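Uncharacterized protein (Deinococcus radiodurans, PDB 3GG7) is an uncharacterised manganese-binding protein of the TatD family, and probably a metal-dependent hydrolase acting on ester bonds. Local coordinates at residues 8-13 against 207-212; 30-35 against 51-56; 36-41 against 68-73; 108-113 against 137-142; 132-137 against 157-162. One frame throughout, in Å; residues are numbered along the deposited sequence.

Interaction 1: residues 8-13 against 207-212; sequences VHLDLY and ALPWDV. With MN (manganese (II) ion), chain B.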
# COMPACT_ATOMS: atom_id res chain seq x y z
N VAL A 8 1.41 -4.00 -4.52
CA VAL A 8 2.38 -4.88 -5.14
C VAL A 8 3.28 -4.12 -6.12
O VAL A 8 2.83 -3.20 -6.79
CB VAL A 8 1.69 -6.10 -5.77
CG1 VAL A 8 0.70 -5.69 -6.91
CG2 VAL A 8 2.70 -7.12 -6.29
N HIS A 9 4.55 -4.51 -6.17
CA HIS A 9 5.53 -3.85 -7.02
C HIS A 9 5.68 -4.61 -8.31
O HIS A 9 6.68 -5.31 -8.52
CB HIS A 9 6.88 -3.73 -6.29
CG HIS A 9 6.79 -2.95 -5.01
ND1 HIS A 9 7.15 -1.63 -4.92
CD2 HIS A 9 6.40 -3.32 -3.77
CE1 HIS A 9 6.97 -1.20 -3.69
NE2 HIS A 9 6.53 -2.21 -2.96
N LEU A 10 4.70 -4.48 -9.20
CA LEU A 10 4.80 -5.17 -10.51
C LEU A 10 6.08 -4.83 -11.23
O LEU A 10 6.67 -5.70 -11.87
CB LEU A 10 3.64 -4.82 -11.43
CG LEU A 10 2.26 -5.17 -11.01
CD1 LEU A 10 1.36 -4.82 -12.21
CD2 LEU A 10 2.13 -6.66 -10.66
N ASP A 11 6.56 -3.59 -11.07
CA ASP A 11 7.71 -3.11 -11.84
C ASP A 11 9.06 -3.61 -11.29
O ASP A 11 10.11 -3.30 -11.86
CB ASP A 11 7.66 -1.58 -12.02
CG ASP A 11 7.81 -0.81 -10.73
OD1 ASP A 11 8.13 -1.42 -9.67
OD2 ASP A 11 7.59 0.44 -10.79
N LEU A 12 9.04 -4.40 -10.22
CA LEU A 12 10.26 -4.92 -9.63
C LEU A 12 10.45 -6.42 -9.90
O LEU A 12 11.44 -6.99 -9.45
CB LEU A 12 10.29 -4.64 -8.13
CG LEU A 12 10.35 -3.17 -7.71
CD1 LEU A 12 10.44 -3.02 -6.18
CD2 LEU A 12 11.51 -2.42 -8.41
N TYR A 13 9.52 -7.03 -10.63
CA TYR A 13 9.66 -8.43 -11.05
C TYR A 13 10.62 -8.52 -12.24
O TYR A 13 10.76 -7.57 -13.00
CB TYR A 13 8.32 -9.04 -11.42
CG TYR A 13 7.43 -9.32 -10.25
CD1 TYR A 13 7.58 -10.48 -9.50
CD2 TYR A 13 6.47 -8.41 -9.85
CE1 TYR A 13 6.76 -10.75 -8.41
CE2 TYR A 13 5.64 -8.68 -8.75
CZ TYR A 13 5.77 -9.84 -8.04
OH TYR A 13 4.92 -10.01 -6.95
N ALA A 207 6.96 -13.41 -3.38
CA ALA A 207 5.51 -13.48 -3.54
C ALA A 207 5.04 -12.96 -4.89
O ALA A 207 5.64 -12.02 -5.46
CB ALA A 207 4.81 -12.71 -2.46
N LEU A 208 4.00 -13.61 -5.41
CA LEU A 208 3.25 -13.16 -6.59
C LEU A 208 1.88 -12.70 -6.16
O LEU A 208 1.38 -13.11 -5.10
CB LEU A 208 3.11 -14.31 -7.60
CG LEU A 208 4.41 -14.70 -8.27
CD1 LEU A 208 4.23 -16.10 -8.86
CD2 LEU A 208 4.79 -13.64 -9.32
N PRO A 209 1.23 -11.83 -6.96
CA PRO A 209 -0.07 -11.28 -6.55
C PRO A 209 -1.12 -12.31 -6.16
O PRO A 209 -1.91 -12.09 -5.23
CB PRO A 209 -0.51 -10.45 -7.76
CG PRO A 209 0.76 -10.08 -8.42
CD PRO A 209 1.72 -11.22 -8.20
N TRP A 210 -1.13 -13.45 -6.84
CA TRP A 210 -2.16 -14.43 -6.58
C TRP A 210 -1.90 -15.22 -5.29
O TRP A 210 -2.76 -15.99 -4.85
CB TRP A 210 -2.42 -15.32 -7.81
CG TRP A 210 -1.22 -15.79 -8.56
CD1 TRP A 210 -0.61 -17.00 -8.46
CD2 TRP A 210 -0.51 -15.07 -9.57
NE1 TRP A 210 0.44 -17.08 -9.33
CE2 TRP A 210 0.53 -15.91 -10.03
CE3 TRP A 210 -0.64 -13.80 -10.14
CZ2 TRP A 210 1.44 -15.51 -11.02
CZ3 TRP A 210 0.26 -13.40 -11.11
CH2 TRP A 210 1.29 -14.25 -11.54
N ASP A 211 -0.76 -14.98 -4.63
CA ASP A 211 -0.54 -15.52 -3.29
C ASP A 211 -1.46 -14.84 -2.27
O ASP A 211 -1.51 -15.23 -1.09
CB ASP A 211 0.91 -15.31 -2.83
CG ASP A 211 1.92 -16.17 -3.55
OD1 ASP A 211 1.59 -17.32 -3.93
OD2 ASP A 211 3.07 -15.72 -3.73
N VAL A 212 -2.15 -13.79 -2.71
CA VAL A 212 -3.16 -13.12 -1.88
C VAL A 212 -4.30 -14.06 -1.51
O VAL A 212 -4.98 -13.82 -0.52
CB VAL A 212 -3.66 -11.77 -2.53
CG1 VAL A 212 -4.71 -11.99 -3.59
CG2 VAL A 212 -4.16 -10.79 -1.47
MN MN B . 5.86 -2.10 -0.97
O HOH W 1 6.88 -2.45 0.75
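Val8 and Pro209 bring the two backbones nearest, their CA atoms 7.0 Å apart, where the loop leaving strand 4-8 passes the loop that leads into helix 212-223; each loop contains a short 3-10 turn, at 10-12 and at 209-211. This is the TIM-barrel fold of the TatD-type hydrolases; the end of strand 4-8 and the start of its loop carry the HxH pair, His7 and His9, that binds manganese. Tyr13 carries most of the contact. With CG anti to the carbonyl carbon (chi1 -73°), beside the backbone N, the ring is set toward the second loop. There the hydroxyl donates to the backbone oxygen of Ala207, OH to O 2.6 Å, with that oxygen at the ring edge near its plane and the donor tilted 24° from the carbonyl plane. Obliquely to the same ring, Leu208 CD2 comes 3.6 Å from Tyr13 CE1, while Pro209 CD lies 3.6 Å from Tyr13 OH. The proline ring also meets Val8 and Leu10: its CG is 4.1 Å from Val8 CG2, the two side chains crossing at about a right angle, and 4.3 Å from Leu10 CD2. Val30 and Cys23 adjoin the same proline. His9 takes no part in this packing; its NE2 binds the manganese at 2.1 Å, an ion shared with His7, Glu86 and Asp196, with water 1 as a further ligand.

Interaction 2: residues 30-35 against 51-56; sequences VLSVTT and PHVWTA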
# COMPACT_ATOMS: atom_id res chain seq x y z
N VAL A 30 -4.96 -5.37 -8.96
CA VAL A 30 -3.73 -5.04 -8.27
C VAL A 30 -3.50 -3.54 -8.21
O VAL A 30 -3.77 -2.81 -9.17
CB VAL A 30 -2.49 -5.73 -8.88
CG1 VAL A 30 -2.64 -7.26 -8.84
CG2 VAL A 30 -2.25 -5.26 -10.33
N LEU A 31 -3.02 -3.07 -7.06
CA LEU A 31 -2.49 -1.72 -6.95
C LEU A 31 -1.00 -1.82 -7.17
O LEU A 31 -0.23 -2.21 -6.32
CB LEU A 31 -2.80 -1.07 -5.59
CG LEU A 31 -2.42 0.40 -5.53
CD1 LEU A 31 -3.47 1.21 -6.29
CD2 LEU A 31 -2.28 0.87 -4.05
N SER A 32 -0.62 -1.40 -8.37
CA SER A 32 0.75 -1.44 -8.86
C SER A 32 1.46 -0.17 -8.39
O SER A 32 1.24 0.91 -8.95
CB SER A 32 0.69 -1.52 -10.40
OG SER A 32 1.99 -1.50 -11.00
N VAL A 33 2.24 -0.28 -7.32
CA VAL A 33 2.88 0.87 -6.70
C VAL A 33 4.25 1.15 -7.29
O VAL A 33 4.91 0.24 -7.84
CB VAL A 33 2.95 0.73 -5.15
CG1 VAL A 33 1.51 0.67 -4.55
CG2 VAL A 33 3.73 -0.55 -4.73
N THR A 34 4.68 2.41 -7.17
CA THR A 34 5.99 2.82 -7.68
C THR A 34 6.90 3.29 -6.54
O THR A 34 6.42 3.61 -5.42
CB THR A 34 5.86 3.90 -8.78
OG1 THR A 34 4.98 4.96 -8.35
CG2 THR A 34 5.28 3.33 -10.06
N THR A 35 8.21 3.32 -6.81
CA THR A 35 9.17 3.67 -5.78
C THR A 35 9.80 5.03 -5.99
O THR A 35 10.40 5.59 -5.06
CB THR A 35 10.27 2.61 -5.69
OG1 THR A 35 10.96 2.54 -6.91
CG2 THR A 35 9.67 1.21 -5.33
N PRO A 51 -7.36 -3.54 -17.41
CA PRO A 51 -8.21 -2.77 -16.48
C PRO A 51 -8.10 -3.21 -15.04
O PRO A 51 -8.56 -2.49 -14.18
CB PRO A 51 -9.62 -3.02 -17.03
CG PRO A 51 -9.54 -4.36 -17.60
CD PRO A 51 -8.18 -4.43 -18.25
N HIS A 52 -7.48 -4.36 -14.76
CA HIS A 52 -7.23 -4.78 -13.37
C HIS A 52 -5.94 -4.26 -12.81
O HIS A 52 -5.68 -4.48 -11.63
CB HIS A 52 -7.23 -6.29 -13.27
CG HIS A 52 -8.59 -6.88 -13.45
ND1 HIS A 52 -9.11 -7.18 -14.69
CD2 HIS A 52 -9.59 -7.09 -12.56
CE1 HIS A 52 -10.35 -7.60 -14.54
NE2 HIS A 52 -10.66 -7.57 -13.26
N VAL A 53 -5.14 -3.55 -13.59
CA VAL A 53 -3.87 -3.02 -13.11
C VAL A 53 -4.07 -1.52 -12.84
O VAL A 53 -4.24 -0.74 -13.77
CB VAL A 53 -2.75 -3.21 -14.16
CG1 VAL A 53 -1.45 -2.57 -13.66
CG2 VAL A 53 -2.52 -4.71 -14.47
N TRP A 54 -4.07 -1.14 -11.57
CA TRP A 54 -4.31 0.24 -11.13
C TRP A 54 -3.00 0.78 -10.60
O TRP A 54 -2.49 0.33 -9.56
CB TRP A 54 -5.36 0.24 -10.02
CG TRP A 54 -6.70 -0.35 -10.37
CD1 TRP A 54 -7.12 -0.81 -11.59
CD2 TRP A 54 -7.83 -0.49 -9.49
NE1 TRP A 54 -8.43 -1.23 -11.51
CE2 TRP A 54 -8.88 -1.05 -10.23
CE3 TRP A 54 -8.04 -0.19 -8.13
CZ2 TRP A 54 -10.13 -1.35 -9.66
CZ3 TRP A 54 -9.28 -0.47 -7.58
CH2 TRP A 54 -10.31 -1.03 -8.36
N THR A 55 -2.44 1.76 -11.29
CA THR A 55 -1.07 2.21 -11.01
C THR A 55 -1.08 3.42 -10.05
O THR A 55 -1.88 4.38 -10.21
CB THR A 55 -0.34 2.57 -12.30
OG1 THR A 55 -0.56 1.57 -13.31
CG2 THR A 55 1.18 2.73 -12.06
N ALA A 56 -0.19 3.36 -9.06
CA ALA A 56 -0.05 4.39 -8.01
C ALA A 56 1.32 5.09 -8.19
O ALA A 56 2.30 4.47 -8.64
CB ALA A 56 -0.17 3.77 -6.62
O HOH W 2 1.28 -0.57 -13.40
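A beta-alpha-beta unit, strand 29-32, helix 40-44 and strand 53-55, brings these two neighbouring parallel strands together. Val30 N donates to His52 O and Val30 O accepts from Trp54 N; two residues on, Ser32 N donates to Trp54 O and Ser32 O accepts from Ala56 N at 2.8 Å. The axes of strands 30-32 and 53-55 lie 34° apart, in keeping with the twisted parallel wall of a TIM barrel. On one face, Val30 CG2 meets Val53 CG2 at 4.2 Å, and water 2 joins Ser32 OG (2.7 Å) to Thr55 OG1 (2.8 Å). On the other, Leu31 CD1 lies 4.3 Å from Trp54 CB, and it also reaches Ala56 CB. Past the strand, Thr34 has OG1 between its backbone N and carbonyl carbon (chi1 49°), and this hydroxyl donates to Ala56 O over 2.7 Å. A valine in place of Thr34 would probably leave Ala56 O without this hydroxyl donor and the two segments less firmly joined here. Val33 CG1 lies 4.1 Å from Ala56 CB, while the valine also packs against the manganese ligands His7 and His9.

Interaction 3: residues 36-41 against 68-73; sequences TPAAWR and AADLPW. With SO4 (sulfate ion), chain C.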
# COMPACT_ATOMS: atom_id res chain seq x y z
N THR A 36 9.66 5.58 -7.20
CA THR A 36 10.06 6.96 -7.49
C THR A 36 9.06 7.48 -8.52
O THR A 36 8.61 6.71 -9.38
CB THR A 36 11.51 7.08 -8.08
OG1 THR A 36 11.62 8.34 -8.75
CG2 THR A 36 11.83 5.98 -9.08
N PRO A 37 8.71 8.78 -8.44
CA PRO A 37 7.76 9.28 -9.43
C PRO A 37 8.31 9.24 -10.85
O PRO A 37 7.52 9.27 -11.81
CB PRO A 37 7.47 10.72 -8.96
CG PRO A 37 8.64 11.07 -8.13
CD PRO A 37 9.11 9.82 -7.46
N ALA A 38 9.63 9.20 -11.00
CA ALA A 38 10.24 9.06 -12.32
C ALA A 38 9.85 7.76 -13.02
O ALA A 38 9.96 7.67 -14.24
CB ALA A 38 11.76 9.18 -12.21
N ALA A 39 9.44 6.76 -12.24
CA ALA A 39 9.04 5.46 -12.78
C ALA A 39 7.63 5.46 -13.37
O ALA A 39 7.21 4.47 -13.96
CB ALA A 39 9.15 4.38 -11.69
N TRP A 40 6.91 6.57 -13.26
CA TRP A 40 5.48 6.60 -13.61
C TRP A 40 5.21 6.13 -15.05
O TRP A 40 4.37 5.26 -15.26
CB TRP A 40 4.94 8.03 -13.35
CG TRP A 40 3.52 8.16 -13.71
CD1 TRP A 40 3.00 8.89 -14.75
CD2 TRP A 40 2.41 7.52 -13.09
NE1 TRP A 40 1.65 8.76 -14.80
CE2 TRP A 40 1.25 7.92 -13.79
CE3 TRP A 40 2.28 6.65 -12.00
CZ2 TRP A 40 -0.02 7.47 -13.44
CZ3 TRP A 40 1.01 6.23 -11.63
CH2 TRP A 40 -0.11 6.61 -12.36
N ARG A 41 5.88 6.69 -16.04
CA ARG A 41 5.50 6.39 -17.41
C ARG A 41 5.73 4.90 -17.71
O ARG A 41 4.90 4.23 -18.28
CB ARG A 41 6.28 7.25 -18.40
CG ARG A 41 5.78 8.64 -18.51
CD ARG A 41 4.71 8.83 -19.57
NE ARG A 41 4.20 10.19 -19.44
CZ ARG A 41 3.09 10.52 -18.78
NH1 ARG A 41 2.26 9.61 -18.31
NH2 ARG A 41 2.78 11.80 -18.63
N ALA A 68 16.73 11.73 -4.94
CA ALA A 68 16.21 13.04 -4.50
C ALA A 68 15.74 13.93 -5.67
O ALA A 68 14.71 14.55 -5.59
CB ALA A 68 17.29 13.78 -3.68
N ALA A 69 16.51 13.95 -6.74
CA ALA A 69 16.23 14.82 -7.88
C ALA A 69 14.99 14.46 -8.66
O ALA A 69 14.54 15.23 -9.51
CB ALA A 69 17.41 14.84 -8.82
N ASP A 70 14.42 13.29 -8.39
CA ASP A 70 13.19 12.90 -9.08
C ASP A 70 11.94 13.59 -8.50
O ASP A 70 10.85 13.49 -9.10
CB ASP A 70 12.97 11.39 -8.97
CG ASP A 70 14.00 10.54 -9.69
OD1 ASP A 70 14.84 11.05 -10.48
OD2 ASP A 70 13.96 9.29 -9.44
N LEU A 71 12.06 14.26 -7.36
CA LEU A 71 10.88 14.83 -6.69
C LEU A 71 9.92 15.64 -7.57
O LEU A 71 8.72 15.45 -7.49
CB LEU A 71 11.26 15.61 -5.44
CG LEU A 71 10.07 16.04 -4.57
CD1 LEU A 71 9.25 14.83 -4.08
CD2 LEU A 71 10.61 16.83 -3.39
N PRO A 72 10.44 16.52 -8.44
CA PRO A 72 9.49 17.31 -9.26
C PRO A 72 8.55 16.52 -10.18
O PRO A 72 7.50 17.04 -10.57
CB PRO A 72 10.42 18.20 -10.09
CG PRO A 72 11.70 18.19 -9.40
CD PRO A 72 11.84 16.92 -8.68
N TRP A 73 8.89 15.27 -10.51
CA TRP A 73 8.01 14.44 -11.31
C TRP A 73 6.75 14.02 -10.54
O TRP A 73 5.76 13.65 -11.13
CB TRP A 73 8.79 13.24 -11.85
CG TRP A 73 9.60 13.62 -13.08
CD1 TRP A 73 9.16 13.54 -14.36
CD2 TRP A 73 10.92 14.19 -13.15
NE1 TRP A 73 10.13 13.99 -15.23
CE2 TRP A 73 11.22 14.40 -14.50
CE3 TRP A 73 11.87 14.54 -12.19
CZ2 TRP A 73 12.43 14.94 -14.93
CZ3 TRP A 73 13.08 15.09 -12.63
CH2 TRP A 73 13.34 15.27 -13.99
S SO4 C . 6.46 13.09 -19.69
O1 SO4 C . 5.07 13.43 -19.39
O2 SO4 C . 6.53 11.73 -20.24
O3 SO4 C . 6.99 14.02 -20.69
O4 SO4 C . 7.21 13.21 -18.44
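Thr36 donates its hydroxyl to the carboxylate of Asp70, OG1 to OD2 2.6 Å, and this short bond is the polar centre of the contact. The oxygen is met on its anti side, 25° out of the carboxylate plane. Thr36 OG1 also accepts from Ala38 N at 3.1 Å, an ST turn that leads the chain from strand 29-32 of the TIM barrel toward helix 40-44. The hydroxyl is thus fixed from two directions, its proton given to the carboxylate and its oxygen engaged by the backbone amide. Its place follows from the first torsion, which sets OG1 anti to the backbone N (chi1 160°). Alongside, the methyl of Ala38 approaches the same carboxylate, CB 3.5 Å from Asp70 OD2. Pro37 fills the inner part of the contact: its CG lies 3.4 Å from Asp70 O, and its CB 4.1 Å from Trp73 CB of helix 72-77. Farther out, Asp70 OD2 has a second, charged partner in Arg67, which would probably stabilise the carboxylate as an anion. Phe59 and Phe74 also touch Pro37, and Trp73 meets Tyr77. At the outer end of the first segment Arg41 pairs with Glu80 and, together with Arg76 and Tyr77, binds a sulfate, probably from the crystallisation liquor; Arg41 NE donates to its O2 at 2.9 Å, and Arg41 NH2 to its O1 at 2.9 Å.

Interaction 4: residues 108-113 against 137-142; sequences HILRRC and EANPRS
Helix against turn, a buried van der Waals contact with no hydrogen bond across it: Leu110 and Cys113 of helix 99-115 pack on Asn139 and Ser142, which follow helix 129-138. Leu110 lies between the two polar residues, its CB 3.9 Å from Asn139 CG and its CD2 3.8 Å from Ser142 OG. The leucine and asparagine side chains cross at about a right angle. In the alpha/beta barrel this turn carries the chain from helix 129-138 into strand 143-148, and Leu121 of strand 119-124 touches Leu110, Cys113 and Ser142. Ser142 OG, between its backbone N and carbonyl carbon (chi1 55°), bonds back to Asn139 O at 2.7 Å, an oxygen that also accepts from Ser142 N. Asn139 ND2 donates to Cys135 O in the last turn of the helix. An alanine at Asn139 would probably leave Cys135 O without that amide donor and open a gap beside Leu110 CB. Arg111, exposed and extended from CG to NE, brings NH1 3.3 Å from Asn139 OD1, at an angle too poor for a hydrogen bond. Cys113 CB touches Ser142 O at 3.3 Å.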
# COMPACT_ATOMS: atom_id res chain seq x y z
N HIS A 108 5.85 16.94 1.70
CA HIS A 108 5.62 17.51 0.35
C HIS A 108 4.51 16.73 -0.36
O HIS A 108 3.59 17.31 -0.94
CB HIS A 108 6.91 17.50 -0.48
CG HIS A 108 6.73 17.85 -1.93
ND1 HIS A 108 6.89 19.13 -2.42
CD2 HIS A 108 6.45 17.07 -3.00
CE1 HIS A 108 6.69 19.13 -3.73
NE2 HIS A 108 6.42 17.89 -4.10
N ILE A 109 4.61 15.40 -0.30
CA ILE A 109 3.68 14.53 -0.98
C ILE A 109 2.27 14.75 -0.43
O ILE A 109 1.34 14.90 -1.19
CB ILE A 109 4.12 13.07 -0.92
CG1 ILE A 109 5.23 12.85 -1.98
CG2 ILE A 109 2.95 12.14 -1.16
CD1 ILE A 109 5.91 11.50 -1.96
N LEU A 110 2.13 14.79 0.89
CA LEU A 110 0.82 14.97 1.50
C LEU A 110 0.22 16.32 1.13
O LEU A 110 -0.95 16.40 0.78
CB LEU A 110 0.90 14.80 3.01
CG LEU A 110 1.29 13.42 3.51
CD1 LEU A 110 1.34 13.40 5.02
CD2 LEU A 110 0.30 12.34 3.02
N ARG A 111 1.05 17.35 1.13
CA ARG A 111 0.58 18.68 0.75
C ARG A 111 0.12 18.74 -0.72
O ARG A 111 -0.94 19.30 -1.01
CB ARG A 111 1.64 19.72 1.05
CG ARG A 111 1.87 19.92 2.55
CD ARG A 111 2.43 21.30 2.84
NE ARG A 111 3.18 21.38 4.09
CZ ARG A 111 2.65 21.28 5.32
NH1 ARG A 111 1.35 21.05 5.51
NH2 ARG A 111 3.45 21.39 6.38
N ARG A 112 0.88 18.11 -1.63
CA ARG A 112 0.50 18.09 -3.05
C ARG A 112 -0.77 17.28 -3.24
O ARG A 112 -1.64 17.66 -4.03
CB ARG A 112 1.62 17.53 -3.93
CG ARG A 112 2.93 18.31 -3.84
CD ARG A 112 2.85 19.71 -4.43
NE ARG A 112 2.19 20.68 -3.55
CZ ARG A 112 2.74 21.23 -2.46
NH1 ARG A 112 2.03 22.11 -1.75
NH2 ARG A 112 3.97 20.92 -2.06
N CYS A 113 -0.93 16.19 -2.48
CA CYS A 113 -2.17 15.42 -2.54
C CYS A 113 -3.35 16.32 -2.14
O CYS A 113 -4.35 16.35 -2.82
CB CYS A 113 -2.13 14.21 -1.64
SG CYS A 113 -1.07 12.87 -2.32
N GLU A 137 -2.26 13.25 10.72
CA GLU A 137 -3.11 14.11 11.56
C GLU A 137 -2.94 15.58 11.17
O GLU A 137 -3.91 16.35 11.20
CB GLU A 137 -2.81 13.94 13.04
CG GLU A 137 -3.81 14.67 13.89
CD GLU A 137 -3.83 14.22 15.32
OE1 GLU A 137 -4.82 14.54 16.01
OE2 GLU A 137 -2.86 13.57 15.77
N ALA A 138 -1.73 15.96 10.78
CA ALA A 138 -1.41 17.33 10.38
C ALA A 138 -1.89 17.67 8.97
O ALA A 138 -1.97 18.84 8.59
CB ALA A 138 0.09 17.56 10.49
N ASN A 139 -2.20 16.63 8.19
CA ASN A 139 -2.59 16.78 6.79
C ASN A 139 -3.83 15.94 6.49
O ASN A 139 -3.77 15.06 5.63
CB ASN A 139 -1.44 16.28 5.89
CG ASN A 139 -0.21 17.15 5.97
OD1 ASN A 139 -0.09 18.14 5.25
ND2 ASN A 139 0.74 16.78 6.84
N PRO A 140 -4.97 16.20 7.17
CA PRO A 140 -6.17 15.37 7.01
C PRO A 140 -6.83 15.47 5.64
O PRO A 140 -7.55 14.56 5.26
CB PRO A 140 -7.13 15.89 8.10
CG PRO A 140 -6.70 17.25 8.32
CD PRO A 140 -5.22 17.28 8.14
N ARG A 141 -6.54 16.52 4.88
CA ARG A 141 -7.14 16.68 3.55
C ARG A 141 -6.31 16.05 2.43
O ARG A 141 -6.65 16.19 1.25
CB ARG A 141 -7.38 18.15 3.27
CG ARG A 141 -8.43 18.77 4.15
CD ARG A 141 -8.66 20.20 3.76
NE ARG A 141 -9.56 20.86 4.69
CZ ARG A 141 -9.18 21.62 5.72
NH1 ARG A 141 -7.90 21.84 5.98
NH2 ARG A 141 -10.11 22.16 6.50
N SER A 142 -5.24 15.33 2.79
CA SER A 142 -4.40 14.64 1.80
C SER A 142 -5.11 13.44 1.16
O SER A 142 -4.72 12.98 0.08
CB SER A 142 -3.07 14.20 2.42
OG SER A 142 -3.28 13.41 3.56

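Interaction 5: residues 132-137 against 157-162; sequences VLNCLE and LRRAIS
Asn134 OD1 takes two hydrogen bonds from one guanidinium, that of Arg159: NH2 lies 2.8 Å from this oxygen and NH1 3.0 Å. NH2 approaches in the carbonyl plane, whereas NH1 stands above it, 45° out; the amide and guanidinium planes are turned 48° apart. Arg159 NH2 also forms a salt bridge with Glu137 OE2 at 2.8 Å, meeting that oxygen nearly along its C-O axis. Water 3 completes the circle, accepting from Arg159 NE at 2.8 Å and donating to Glu137 OE2. To reach these partners Arg159 leaves its helix with CG anti to the backbone N (chi1 -177°) and runs extended to NE. Leu133 runs antiparallel to it, with CB over one guanidinium face, 3.5 Å from Arg159 NH1. Deeper in, Leu133 CD2 rests 3.8 Å from Ala160 CB. The two segments belong to helices 129-138 and 154-162, neighbours in the outer layer of the TIM barrel; the axes of 132-137 and 157-162 are 10.6 Å apart and nearly parallel. With amide, carboxylate and water at its edge and leucine on one face, the guanidinium is held against rotation, and its positive charge is likely to be balanced largely by Glu137.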
# COMPACT_ATOMS: atom_id res chain seq x y z
N VAL A 132 4.38 8.72 11.22
CA VAL A 132 3.44 8.71 10.08
C VAL A 132 2.06 9.25 10.51
O VAL A 132 1.48 10.09 9.84
CB VAL A 132 3.34 7.31 9.43
CG1 VAL A 132 2.10 7.23 8.50
CG2 VAL A 132 4.64 7.02 8.64
N LEU A 133 1.59 8.79 11.67
CA LEU A 133 0.30 9.25 12.16
C LEU A 133 0.30 10.74 12.48
O LEU A 133 -0.68 11.43 12.21
CB LEU A 133 -0.14 8.43 13.37
CG LEU A 133 -0.43 6.95 13.09
CD1 LEU A 133 -0.88 6.22 14.32
CD2 LEU A 133 -1.46 6.81 12.00
N ASN A 134 1.40 11.26 13.02
CA ASN A 134 1.51 12.71 13.27
C ASN A 134 1.38 13.47 11.94
O ASN A 134 0.66 14.48 11.84
CB ASN A 134 2.83 13.07 13.97
CG ASN A 134 2.86 12.58 15.42
OD1 ASN A 134 1.83 12.32 16.00
ND2 ASN A 134 4.06 12.43 15.97
N CYS A 135 2.02 12.94 10.90
CA CYS A 135 1.95 13.59 9.57
C CYS A 135 0.54 13.55 9.01
O CYS A 135 0.11 14.52 8.42
CB CYS A 135 2.92 12.93 8.56
SG CYS A 135 4.66 13.17 8.90
N LEU A 136 -0.14 12.43 9.16
CA LEU A 136 -1.49 12.29 8.63
C LEU A 136 -2.45 13.19 9.41
O LEU A 136 -3.34 13.80 8.83
CB LEU A 136 -1.97 10.85 8.71
CG LEU A 136 -1.26 9.90 7.75
CD1 LEU A 136 -1.69 8.46 8.01
CD2 LEU A 136 -1.51 10.29 6.30
N GLU A 137 -2.26 13.25 10.72
CA GLU A 137 -3.11 14.11 11.56
C GLU A 137 -2.94 15.58 11.17
O GLU A 137 -3.91 16.35 11.20
CB GLU A 137 -2.81 13.94 13.04
CG GLU A 137 -3.81 14.67 13.89
CD GLU A 137 -3.83 14.22 15.32
OE1 GLU A 137 -4.82 14.54 16.01
OE2 GLU A 137 -2.86 13.57 15.77
N LEU A 157 -2.14 1.41 16.59
CA LEU A 157 -3.19 0.95 15.69
C LEU A 157 -4.53 1.58 16.07
O LEU A 157 -5.27 2.06 15.21
CB LEU A 157 -3.29 -0.58 15.70
CG LEU A 157 -4.47 -1.19 14.93
CD1 LEU A 157 -4.51 -0.65 13.52
CD2 LEU A 157 -4.39 -2.70 14.96
N ARG A 158 -4.83 1.60 17.38
CA ARG A 158 -6.05 2.23 17.86
C ARG A 158 -6.07 3.69 17.42
O ARG A 158 -7.08 4.19 16.96
CB ARG A 158 -6.18 2.10 19.39
N ARG A 159 -4.94 4.37 17.52
CA ARG A 159 -4.86 5.75 17.07
C ARG A 159 -5.06 5.89 15.55
O ARG A 159 -5.75 6.80 15.09
CB ARG A 159 -3.51 6.38 17.46
CG ARG A 159 -3.40 7.83 17.09
CD ARG A 159 -2.03 8.44 17.43
NE ARG A 159 -1.94 9.76 16.86
CZ ARG A 159 -0.81 10.37 16.48
NH1 ARG A 159 0.37 9.77 16.60
NH2 ARG A 159 -0.88 11.57 15.96
N ALA A 160 -4.42 5.01 14.79
CA ALA A 160 -4.61 5.04 13.34
C ALA A 160 -6.09 4.88 12.96
O ALA A 160 -6.60 5.59 12.10
CB ALA A 160 -3.78 3.94 12.72
N ILE A 161 -6.76 3.93 13.61
CA ILE A 161 -8.18 3.73 13.35
C ILE A 161 -8.95 5.03 13.61
O ILE A 161 -9.74 5.48 12.78
CB ILE A 161 -8.73 2.59 14.20
CG1 ILE A 161 -8.13 1.25 13.74
CG2 ILE A 161 -10.27 2.54 14.09
CD1 ILE A 161 -8.21 0.16 14.78
N SER A 162 -8.66 5.65 14.75
CA SER A 162 -9.28 6.93 15.12
C SER A 162 -9.05 8.07 14.12
O SER A 162 -9.90 8.96 13.96
CB SER A 162 -8.78 7.33 16.52
OG SER A 162 -7.53 8.01 16.47
O HOH W 3 -4.34 11.26 17.16

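How the interactions relate
Interactions 1 and 2 are buried in the first part of the barrel and touch directly: Val8 N and O probably bond to Leu31 O and Val33 N. Interaction 3 is partly buried and farther out; its Trp40 packs on Thr55 of interaction 2, its Leu71 on His108 of interaction 4. Interactions 4 and 5 share Glu137 and helix 129-138. The chemistry differs accordingly: interaction 1 is loop packing with one tyrosine bond beside the metal site, backbone bonds join the strands of interaction 2, and interaction 3 turns on a hydroxyl-carboxylate bond. Interaction 4 is buried van der Waals packing without a hydrogen bond across it, whereas charged and amide side chains at the exposed rim serve interaction 5, over a buried Leu133-Ala160 contact.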